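Local coordinates for L-lactate dehydrogenase (Trichomonas vaginalis, PDB 4UUL), which interconverts pyruvate and L-lactate with NAD as cofactor, and may also act on oxaloacetate and L-malate as its malate dehydrogenase relatives do, at residues 130-135 against 151-156. The protein carries 1 engineered substitution. Residues are numbered along the deposited sequence; the frame is centred on the assembly and turned at random. Where two conformers were deposited one is given.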
# COMPACT_ATOMS: atom_id res chain seq x y z
N ASN B 130 -4.32 -19.39 -5.52
CA ASN B 130 -5.34 -20.24 -6.07
C ASN B 130 -4.85 -21.64 -6.45
O ASN B 130 -3.67 -21.87 -6.73
CB ASN B 130 -6.07 -19.56 -7.21
CG ASN B 130 -7.22 -18.66 -6.71
OD1 ASN B 130 -8.01 -19.00 -5.77
ND2 ASN B 130 -7.31 -17.50 -7.33
N PRO B 131 -5.77 -22.62 -6.41
CA PRO B 131 -7.18 -22.55 -6.03
C PRO B 131 -7.33 -22.55 -4.50
O PRO B 131 -6.95 -23.52 -3.85
CB PRO B 131 -7.77 -23.83 -6.66
CG PRO B 131 -6.61 -24.81 -6.69
CD PRO B 131 -5.37 -23.99 -6.83
N ASP B 132 -7.74 -21.44 -3.92
CA ASP B 132 -7.54 -21.20 -2.51
C ASP B 132 -8.34 -22.14 -1.59
O ASP B 132 -7.78 -22.65 -0.62
CB ASP B 132 -7.71 -19.72 -2.11
CG ASP B 132 -9.04 -19.14 -2.42
OD1 ASP B 132 -9.84 -19.75 -3.19
OD2 ASP B 132 -9.29 -18.05 -1.92
N ASN B 133 -9.63 -22.40 -1.84
CA ASN B 133 -10.34 -23.27 -0.95
C ASN B 133 -9.70 -24.65 -0.88
O ASN B 133 -9.57 -25.24 0.20
CB ASN B 133 -11.80 -23.50 -1.40
CG ASN B 133 -12.63 -22.24 -1.51
OD1 ASN B 133 -12.29 -21.31 -2.27
ND2 ASN B 133 -13.77 -22.23 -0.82
N THR B 134 -9.34 -25.19 -2.03
CA THR B 134 -8.77 -26.54 -2.06
C THR B 134 -7.33 -26.55 -1.53
O THR B 134 -6.99 -27.45 -0.75
CB THR B 134 -8.86 -27.15 -3.42
OG1 THR B 134 -10.26 -27.29 -3.69
CG2 THR B 134 -8.17 -28.51 -3.51
N ASN B 135 -6.54 -25.51 -1.85
CA ASN B 135 -5.25 -25.41 -1.24
C ASN B 135 -5.33 -25.37 0.28
O ASN B 135 -4.50 -25.98 0.97
CB ASN B 135 -4.54 -24.16 -1.75
CG ASN B 135 -4.13 -24.25 -3.22
OD1 ASN B 135 -3.99 -25.33 -3.78
ND2 ASN B 135 -3.75 -23.11 -3.79
N PHE B 151 -7.18 -22.22 10.02
CA PHE B 151 -7.17 -22.05 8.56
C PHE B 151 -8.39 -21.34 8.03
O PHE B 151 -9.51 -21.61 8.43
CB PHE B 151 -7.14 -23.43 7.88
CG PHE B 151 -5.84 -24.16 8.10
CD1 PHE B 151 -4.76 -23.97 7.26
CD2 PHE B 151 -5.68 -25.01 9.17
CE1 PHE B 151 -3.55 -24.60 7.49
CE2 PHE B 151 -4.45 -25.66 9.42
CZ PHE B 151 -3.40 -25.46 8.57
N SER B 152 -8.16 -20.49 7.03
CA SER B 152 -9.25 -19.91 6.26
C SER B 152 -8.73 -19.52 4.88
O SER B 152 -7.52 -19.47 4.69
CB SER B 152 -9.91 -18.75 7.00
OG SER B 152 -9.03 -17.67 7.14
N SER B 153 -9.66 -19.21 3.98
CA SER B 153 -9.32 -18.78 2.65
C SER B 153 -10.05 -17.49 2.31
O SER B 153 -11.05 -17.12 2.92
CB SER B 153 -9.62 -19.86 1.61
OG SER B 153 -11.00 -20.15 1.47
N LEU B 154 -9.47 -16.73 1.38
CA LEU B 154 -9.90 -15.38 1.09
C LEU B 154 -11.00 -15.29 0.04
O LEU B 154 -10.73 -15.50 -1.14
CB LEU B 154 -8.68 -14.56 0.60
CG LEU B 154 -8.94 -13.08 0.42
CD1 LEU B 154 -9.28 -12.41 1.73
CD2 LEU B 154 -7.78 -12.39 -0.20
N SER B 155 -12.18 -14.86 0.45
CA SER B 155 -13.28 -14.56 -0.47
C SER B 155 -13.68 -13.07 -0.41
O SER B 155 -14.52 -12.65 -1.20
CB SER B 155 -14.46 -15.52 -0.24
OG SER B 155 -14.83 -15.45 1.07
N MET B 156 -12.96 -12.27 0.39
CA MET B 156 -13.37 -10.85 0.50
C MET B 156 -13.12 -9.99 -0.74
O MET B 156 -13.77 -8.97 -0.89
CB MET B 156 -12.73 -10.17 1.72
CG MET B 156 -13.54 -10.38 2.98
SD MET B 156 -15.21 -9.74 2.95
CE MET B 156 -14.85 -8.02 2.60
O HOH W 1 -11.83 -18.66 -0.65
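The beta-alpha-beta unit at one edge of the Rossmann sheet supplies this contact, in which Asp132 and Asn133, at the start of helix 132-141, face Ser153 and Leu154. It illustrates how a bridging water can join polar groups that do not bond directly. The water is hydrogen-bonded to Asp132 OD2 (2.9 Å), Asn133 OD1 (3.1 Å) and Ser153 OG (2.7 Å), though the acceptors in its reach outnumber its protons. Ser153 lays its CB 4.0 Å from Asp132 OD2, while Ser153 OG lies 4.0 Å from Asn133 CG. Asp132 OD2 also comes within 3.0 Å of Leu154 O, an approach of two acceptors. With chi1 near 60°, the Asp132 carboxylate stands between its own backbone N and carbonyl carbon; OD1 takes a weak bond from Asn133 N and is hydrogen-bonded to His186 ND1, of the predicted proton acceptor. Asn133 ND2 is gripped by the carbonyls of Gly184 and Val284. In the conformer given, Asn130 OD1 takes the N-H of Asp132 on an in-plane lone pair, an Asx turn across the cis peptide to Pro131. Asn130, Asp132 and Leu154 border NADH in cofactor-bound protein, at the C-terminal ends of the parallel strands, where Rossmann folds bind dinucleotides.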